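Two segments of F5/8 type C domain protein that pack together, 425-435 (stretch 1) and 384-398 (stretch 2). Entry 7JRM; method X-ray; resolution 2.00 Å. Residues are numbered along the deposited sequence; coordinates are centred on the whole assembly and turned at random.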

ATOM      1  N   ALA A 425      35.830  20.008  28.081  1.00 46.31           N
ATOM      2  CA  ALA A 425      35.911  20.440  26.694  1.00 42.57           C
ATOM      3  C   ALA A 425      34.580  21.018  26.234  1.00 45.07           C
ATOM      4  O   ALA A 425      33.529  20.387  26.394  1.00 50.08           O
ATOM      5  CB  ALA A 425      36.318  19.277  25.790  1.00 44.08           C
ATOM      6  N   LYS A 426      34.631  22.220  25.665  1.00 42.90           N
ATOM      7  CA  LYS A 426      33.477  22.813  25.004  1.00 41.41           C
ATOM      8  C   LYS A 426      33.785  22.982  23.522  1.00 38.75           C
ATOM      9  O   LYS A 426      34.683  22.318  22.994  1.00 38.76           O
ATOM     10  CB  LYS A 426      33.109  24.155  25.642  1.00 41.68           C
ATOM     11  CG  LYS A 426      32.988  24.113  27.159  1.00 48.06           C
ATOM     12  CD  LYS A 426      31.870  23.181  27.601  1.00 49.00           C
ATOM     13  CE  LYS A 426      32.308  22.303  28.764  1.00 48.64           C
ATOM     14  NZ  LYS A 426      31.177  21.977  29.676  1.00 48.99           N
ATOM     15  N   ASP A 427      33.055  23.867  22.841  1.00 36.96           N
ATOM     16  CA  ASP A 427      33.325  24.094  21.426  1.00 40.32           C
ATOM     17  C   ASP A 427      34.643  24.827  21.216  1.00 41.37           C
ATOM     18  O   ASP A 427      35.337  24.581  20.222  1.00 43.65           O
ATOM     19  CB  ASP A 427      32.173  24.869  20.788  1.00 39.07           C
ATOM     20  CG  ASP A 427      30.965  23.994  20.514  1.00 37.35           C
ATOM     21  OD1 ASP A 427      31.066  22.764  20.707  1.00 42.19           O
ATOM     22  OD2 ASP A 427      29.917  24.534  20.102  1.00 42.78           O
ATOM     23  N   GLU A 428      35.006  25.725  22.131  1.00 43.86           N
ATOM     24  CA  GLU A 428      36.262  26.456  22.058  1.00 40.80           C
ATOM     25  C   GLU A 428      36.861  26.553  23.454  1.00 41.04           C
ATOM     26  O   GLU A 428      36.165  26.400  24.461  1.00 42.43           O
ATOM     27  CB  GLU A 428      36.072  27.860  21.463  1.00 45.06           C
ATOM     28  CG  GLU A 428      35.477  27.874  20.061  1.00 48.43           C
ATOM     29  CD  GLU A 428      35.731  29.178  19.331  1.00 52.91           C
ATOM     30  OE1 GLU A 428      36.831  29.746  19.488  1.00 53.38           O
ATOM     31  OE2 GLU A 428      34.828  29.634  18.597  1.00 49.91           O
ATOM     32  N   PHE A 429      38.167  26.807  23.505  1.00 39.53           N
ATOM     33  CA  PHE A 429      38.878  26.954  24.767  1.00 40.35           C
ATOM     34  C   PHE A 429      39.724  28.218  24.742  1.00 42.84           C
ATOM     35  O   PHE A 429      40.259  28.609  23.700  1.00 38.74           O
ATOM     36  CB  PHE A 429      39.765  25.729  25.071  1.00 36.61           C
ATOM     37  CG  PHE A 429      40.805  25.446  24.021  1.00 43.58           C
ATOM     38  CD1 PHE A 429      42.065  26.018  24.096  1.00 37.43           C
ATOM     39  CD2 PHE A 429      40.527  24.593  22.966  1.00 37.32           C
ATOM     40  CE1 PHE A 429      43.024  25.754  23.135  1.00 37.09           C
ATOM     41  CE2 PHE A 429      41.481  24.323  22.001  1.00 39.83           C
ATOM     42  CZ  PHE A 429      42.731  24.903  22.086  1.00 36.14           C
ATOM     43  N   THR A 430      39.832  28.857  25.905  1.00 42.21           N
ATOM     44  CA  THR A 430      40.635  30.063  26.079  1.00 38.15           C
ATOM     45  C   THR A 430      41.619  29.820  27.212  1.00 39.01           C
ATOM     46  O   THR A 430      41.214  29.452  28.320  1.00 39.76           O
ATOM     47  CB  THR A 430      39.753  31.280  26.378  1.00 40.92           C
ATOM     48  OG1 THR A 430      39.129  31.728  25.168  1.00 35.86           O
ATOM     49  CG2 THR A 430      40.582  32.414  26.962  1.00 39.40           C
ATOM     50  N   ILE A 431      42.904  30.018  26.935  1.00 35.32           N
ATOM     51  CA  ILE A 431      43.974  29.759  27.892  1.00 34.17           C
ATOM     52  C   ILE A 431      44.643  31.079  28.244  1.00 40.47           C
ATOM     53  O   ILE A 431      45.057  31.830  27.351  1.00 36.69           O
ATOM     54  CB  ILE A 431      45.000  28.758  27.335  1.00 37.36           C
ATOM     55  CG1 ILE A 431      44.342  27.400  27.091  1.00 31.38           C
ATOM     56  CG2 ILE A 431      46.184  28.622  28.283  1.00 29.73           C
ATOM     57  CD1 ILE A 431      45.047  26.563  26.049  1.00 35.87           C
ATOM     58  N   ASN A 432      44.747  31.362  29.540  1.00 37.72           N
ATOM     59  CA  ASN A 432      45.491  32.529  29.990  1.00 37.91           C
ATOM     60  C   ASN A 432      46.984  32.274  29.834  1.00 36.08           C
ATOM     61  O   ASN A 432      47.496  31.234  30.262  1.00 35.44           O
ATOM     62  CB  ASN A 432      45.152  32.847  31.447  1.00 33.66           C
ATOM     63  CG  ASN A 432      46.124  33.832  32.074  1.00 40.68           C
ATOM     64  OD1 ASN A 432      46.634  34.733  31.407  1.00 42.35           O
ATOM     65  ND2 ASN A 432      46.388  33.663  33.365  1.00 42.51           N
ATOM     66  N   THR A 433      47.685  33.224  29.218  1.00 35.62           N
ATOM     67  CA  THR A 433      49.112  33.087  28.966  1.00 36.45           C
ATOM     68  C   THR A 433      49.950  34.184  29.606  1.00 31.49           C
ATOM     69  O   THR A 433      51.172  34.194  29.421  1.00 33.41           O
ATOM     70  CB  THR A 433      49.386  33.058  27.455  1.00 36.60           C
ATOM     71  OG1 THR A 433      50.749  32.688  27.225  1.00 48.59           O
ATOM     72  CG2 THR A 433      49.136  34.421  26.840  1.00 29.75           C
ATOM     73  N   LYS A 434      49.335  35.105  30.353  1.00 40.35           N
ATOM     74  CA  LYS A 434      50.099  36.173  30.989  1.00 36.93           C
ATOM     75  C   LYS A 434      50.998  35.643  32.099  1.00 36.15           C
ATOM     76  O   LYS A 434      52.101  36.164  32.304  1.00 37.82           O
ATOM     77  CB  LYS A 434      49.156  37.240  31.541  1.00 34.68           C
ATOM     78  CG  LYS A 434      48.386  38.005  30.477  1.00 30.16           C
ATOM     79  CD  LYS A 434      47.224  38.775  31.085  1.00 36.60           C
ATOM     80  CE  LYS A 434      46.324  37.867  31.910  1.00 37.43           C
ATOM     81  NZ  LYS A 434      45.609  36.873  31.061  1.00 42.31           N
ATOM     82  N   ASP A 435      50.552  34.617  32.819  1.00 39.07           N
ATOM     83  CA  ASP A 435      51.288  34.066  33.948  1.00 42.83           C
ATOM     84  C   ASP A 435      52.185  32.897  33.560  1.00 43.89           C
ATOM     85  O   ASP A 435      52.758  32.253  34.445  1.00 49.25           O
ATOM     86  CB  ASP A 435      50.314  33.626  35.044  1.00 43.89           C
ATOM     87  CG  ASP A 435      49.250  32.670  34.531  1.00 44.27           C
ATOM     88  OD1 ASP A 435      48.394  32.243  35.336  1.00 42.97           O
ATOM     89  OD2 ASP A 435      49.264  32.349  33.324  1.00 44.23           O
TER
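Stretch 2, residues 384-398: ELKPSNGKVIGDSKV

Stretch 2 lies alongside stretch 1 as the neighbouring strand of an antiparallel sheet. Its extended segment, Lys 391 to Asp 395, runs against Glu 428 to Asn 432 with 163° between the N-to-C directions and a closest approach of the two axes of 4.7 Å. Before that strand, the chain passes through a type I' turn from Ser 388 to Lys 391, closed by Ser 388 N to Lys 391 O at 2.8 Å and Lys 391 N to Ser 388 O at 3.2 Å.

The register is read from two hydrogen-bonded pairs. Ile 431 faces Val 392, with Ile 431 N to Val 392 O at 2.8 Å and Val 392 N to Ile 431 O at 2.9 Å; Phe 429 faces Gly 394, with Phe 429 N to Gly 394 O and Gly 394 N to Phe 429 O both at 3.1 Å. The non-hydrogen-bonded pairs, Glu 428 with Asp 395, Thr 430 with Ile 393 and Asn 432 with Lys 391, alternate with them, each with its CA atoms 4.6 Å apart. Their side chains share one face of the sheet, where Thr 430 OG1 comes within 3.6 Å of Ile 393 CG1.

The other face is organised by Phe 429, which has the largest area covered by the opposing stretch. With chi1 in the p well, its ring comes back over the partner strand and lies on Gly 394, whose CA is 3.9 Å from the ring centroid and over the face. The rule is steric: an ideal CB on Gly 394 would sit 2.4 Å from Phe 429 CZ, so the ring occupies the very space a side chain would need. To one side of the glycine, Phe 429 CZ reaches Leu 385 CD1 at 3.9 Å, while Ile 431 CB packs on Val 392 CG1 at 3.8 Å on the same face.

Ser 396, the next most covered residue, finishes one end of the contact. Its CB meets the edge of the Phe 429 ring, 3.5 Å from CD2, and its polar atoms extend the pairing past the strands: Ser 396 N donates to Asp 427 O at 3.0 Å, and Ser 396 OG donates to Lys 426 O at 2.7 Å. A water also ties this corner together, donating to Ser 396 OG at 2.6 Å and accepting from Lys 426 N at 3.0 Å.

Gly 390 holds the opposite end. Its phi of 68° suits glycine, and an ideal CB would come 2.9 Å from Lys 434 CG, a clash, so conformation favours the glycine and packing leaves no room for a CB. Its carbonyl takes two hydrogen bonds, Thr 433 N to Gly 390 O at 3.3 Å and Lys 434 NZ to Gly 390 O at 3.2 Å. Thr 433 CG2 fills in beside the turn, 3.6 Å from Lys 391 N. For a designer, the pattern is regular pairing in the middle, one glycine cleared for an aromatic ring, and another at the turn.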

ATOM      1  N   GLU A 384      49.579  25.739  14.973  1.00 26.52           N
ATOM      2  CA  GLU A 384      50.016  26.677  15.997  1.00 28.71           C
ATOM      3  C   GLU A 384      48.936  27.715  16.270  1.00 30.94           C
ATOM      4  O   GLU A 384      48.286  28.212  15.346  1.00 33.68           O
ATOM      5  CB  GLU A 384      51.310  27.376  15.568  1.00 34.92           C
ATOM      6  CG  GLU A 384      51.702  28.564  16.437  1.00 35.41           C
ATOM      7  CD  GLU A 384      52.935  29.284  15.925  1.00 41.55           C
ATOM      8  OE1 GLU A 384      53.706  29.808  16.756  1.00 42.04           O
ATOM      9  OE2 GLU A 384      53.132  29.327  14.692  1.00 42.38           O
ATOM     10  N   LEU A 385      48.747  28.034  17.547  1.00 32.19           N
ATOM     11  CA  LEU A 385      47.880  29.126  17.969  1.00 29.83           C
ATOM     12  C   LEU A 385      48.744  30.303  18.398  1.00 33.92           C
ATOM     13  O   LEU A 385      49.731  30.124  19.118  1.00 34.09           O
ATOM     14  CB  LEU A 385      46.966  28.693  19.115  1.00 34.22           C
ATOM     15  CG  LEU A 385      45.969  27.572  18.827  1.00 34.56           C
ATOM     16  CD1 LEU A 385      45.365  27.050  20.122  1.00 32.82           C
ATOM     17  CD2 LEU A 385      44.881  28.043  17.873  1.00 35.89           C
ATOM     18  N   LYS A 386      48.375  31.504  17.951  1.00 35.31           N
ATOM     19  CA  LYS A 386      49.150  32.700  18.252  1.00 32.52           C
ATOM     20  C   LYS A 386      48.538  33.423  19.438  1.00 35.06           C
ATOM     21  O   LYS A 386      47.359  33.812  19.371  1.00 31.86           O
ATOM     22  CB  LYS A 386      49.203  33.623  17.040  1.00 35.46           C
ATOM     23  CG  LYS A 386      49.561  32.917  15.741  1.00 35.52           C
ATOM     24  CD  LYS A 386      51.058  32.970  15.476  1.00 38.22           C
ATOM     25  CE  LYS A 386      51.394  32.435  14.093  1.00 39.78           C
ATOM     26  NZ  LYS A 386      50.809  33.278  13.013  1.00 33.54           N
ATOM     27  N   PRO A 387      49.274  33.623  20.531  1.00 33.80           N
ATOM     28  CA  PRO A 387      48.709  34.346  21.676  1.00 31.69           C
ATOM     29  C   PRO A 387      48.436  35.803  21.335  1.00 32.13           C
ATOM     30  O   PRO A 387      49.254  36.479  20.709  1.00 30.50           O
ATOM     31  CB  PRO A 387      49.797  34.219  22.751  1.00 31.27           C
ATOM     32  CG  PRO A 387      50.658  33.076  22.308  1.00 34.30           C
ATOM     33  CD  PRO A 387      50.620  33.102  20.813  1.00 30.01           C
ATOM     34  N   SER A 388      47.266  36.279  21.755  1.00 32.57           N
ATOM     35  CA  SER A 388      46.861  37.655  21.512  1.00 33.46           C
ATOM     36  C   SER A 388      46.009  38.135  22.677  1.00 36.64           C
ATOM     37  O   SER A 388      45.159  37.392  23.178  1.00 36.48           O
ATOM     38  CB  SER A 388      46.086  37.788  20.197  1.00 34.05           C
ATOM     39  OG  SER A 388      45.274  38.950  20.199  1.00 40.19           O
ATOM     40  N   ASN A 389      46.244  39.378  23.100  1.00 34.86           N
ATOM     41  CA  ASN A 389      45.528  39.985  24.225  1.00 35.34           C
ATOM     42  C   ASN A 389      45.733  39.184  25.509  1.00 30.61           C
ATOM     43  O   ASN A 389      44.816  39.025  26.317  1.00 28.39           O
ATOM     44  CB  ASN A 389      44.037  40.147  23.917  1.00 35.52           C
ATOM     45  CG  ASN A 389      43.746  41.374  23.077  1.00 40.44           C
ATOM     46  OD1 ASN A 389      44.611  42.229  22.885  1.00 43.40           O
ATOM     47  ND2 ASN A 389      42.521  41.469  22.572  1.00 44.00           N
ATOM     48  N   GLY A 390      46.950  38.678  25.699  1.00 28.94           N
ATOM     49  CA  GLY A 390      47.267  37.933  26.900  1.00 32.38           C
ATOM     50  C   GLY A 390      46.575  36.598  27.029  1.00 36.42           C
ATOM     51  O   GLY A 390      46.496  36.057  28.135  1.00 32.34           O
ATOM     52  N   LYS A 391      46.074  36.042  25.928  1.00 35.65           N
ATOM     53  CA  LYS A 391      45.389  34.760  25.964  1.00 37.53           C
ATOM     54  C   LYS A 391      45.517  34.087  24.606  1.00 35.41           C
ATOM     55  O   LYS A 391      45.737  34.742  23.584  1.00 35.91           O
ATOM     56  CB  LYS A 391      43.912  34.918  26.345  1.00 30.68           C
ATOM     57  CG  LYS A 391      43.138  35.860  25.434  1.00 34.35           C
ATOM     58  CD  LYS A 391      41.744  36.132  25.974  1.00 37.13           C
ATOM     59  CE  LYS A 391      40.976  37.080  25.067  1.00 36.85           C
ATOM     60  N   VAL A 392      45.379  32.765  24.608  1.00 37.21           N
ATOM     61  CA  VAL A 392      45.366  31.980  23.382  1.00 32.41           C
ATOM     62  C   VAL A 392      44.011  31.291  23.280  1.00 36.49           C
ATOM     63  O   VAL A 392      43.458  30.829  24.285  1.00 36.18           O
ATOM     64  CB  VAL A 392      46.538  30.970  23.332  1.00 33.59           C
ATOM     65  CG1 VAL A 392      46.127  29.583  23.817  1.00 34.59           C
ATOM     66  CG2 VAL A 392      47.123  30.905  21.930  1.00 31.83           C
ATOM     67  N   ILE A 393      43.452  31.276  22.072  1.00 35.88           N
ATOM     68  CA  ILE A 393      42.123  30.735  21.820  1.00 36.07           C
ATOM     69  C   ILE A 393      42.228  29.702  20.710  1.00 37.39           C
ATOM     70  O   ILE A 393      42.882  29.946  19.690  1.00 35.27           O
ATOM     71  CB  ILE A 393      41.115  31.838  21.435  1.00 35.92           C
ATOM     72  CG1 ILE A 393      41.169  32.993  22.438  1.00 34.38           C
ATOM     73  CG2 ILE A 393      39.707  31.269  21.351  1.00 37.42           C
ATOM     74  CD1 ILE A 393      40.172  34.098  22.152  1.00 38.00           C
ATOM     75  N   GLY A 394      41.587  28.552  20.909  1.00 39.05           N
ATOM     76  CA  GLY A 394      41.617  27.496  19.921  1.00 34.45           C
ATOM     77  C   GLY A 394      40.265  26.822  19.804  1.00 38.58           C
ATOM     78  O   GLY A 394      39.414  26.913  20.693  1.00 39.75           O
ATOM     79  N   ASP A 395      40.082  26.139  18.678  1.00 36.89           N
ATOM     80  CA  ASP A 395      38.858  25.399  18.410  1.00 36.38           C
ATOM     81  C   ASP A 395      39.013  23.958  18.877  1.00 34.56           C
ATOM     82  O   ASP A 395      40.037  23.318  18.624  1.00 34.34           O
ATOM     83  CB  ASP A 395      38.526  25.435  16.918  1.00 39.54           C
ATOM     84  CG  ASP A 395      37.251  24.694  16.591  1.00 39.99           C
ATOM     85  OD1 ASP A 395      36.328  24.712  17.431  1.00 42.90           O
ATOM     86  OD2 ASP A 395      37.172  24.094  15.499  1.00 47.18           O
ATOM     87  N   SER A 396      37.989  23.450  19.558  1.00 36.28           N
ATOM     88  CA  SER A 396      38.037  22.113  20.141  1.00 36.99           C
ATOM     89  C   SER A 396      36.713  21.386  19.924  1.00 37.88           C
ATOM     90  O   SER A 396      36.143  20.793  20.840  1.00 38.73           O
ATOM     91  CB  SER A 396      38.381  22.182  21.628  1.00 34.65           C
ATOM     92  OG  SER A 396      37.286  22.672  22.381  1.00 40.20           O
ATOM     93  N   LYS A 397      36.209  21.419  18.693  1.00 35.96           N
ATOM     94  CA  LYS A 397      35.012  20.677  18.323  1.00 38.89           C
ATOM     95  C   LYS A 397      35.409  19.528  17.402  1.00 34.75           C
ATOM     96  O   LYS A 397      35.944  19.753  16.311  1.00 31.64           O
ATOM     97  CB  LYS A 397      33.971  21.583  17.660  1.00 33.79           C
ATOM     98  CG  LYS A 397      34.472  22.406  16.485  1.00 37.08           C
ATOM     99  N   VAL A 398      35.168  18.302  17.857  1.00 32.74           N
ATOM    100  CA  VAL A 398      35.412  17.097  17.074  1.00 33.50           C
ATOM    101  C   VAL A 398      34.062  16.455  16.793  1.00 33.59           C
ATOM    102  O   VAL A 398      33.356  16.045  17.723  1.00 27.86           O
ATOM    103  CB  VAL A 398      36.352  16.124  17.803  1.00 29.17           C
ATOM    104  CG1 VAL A 398      36.783  15.003  16.869  1.00 29.84           C
ATOM    105  CG2 VAL A 398      37.563  16.866  18.349  1.00 32.57           C
TER
HETATM  106  O   HOH W   1      44.219  38.595  29.481  1.00 34.31           O
HETATM  107  O   HOH W   2      37.295  23.415  24.911  1.00 35.14           O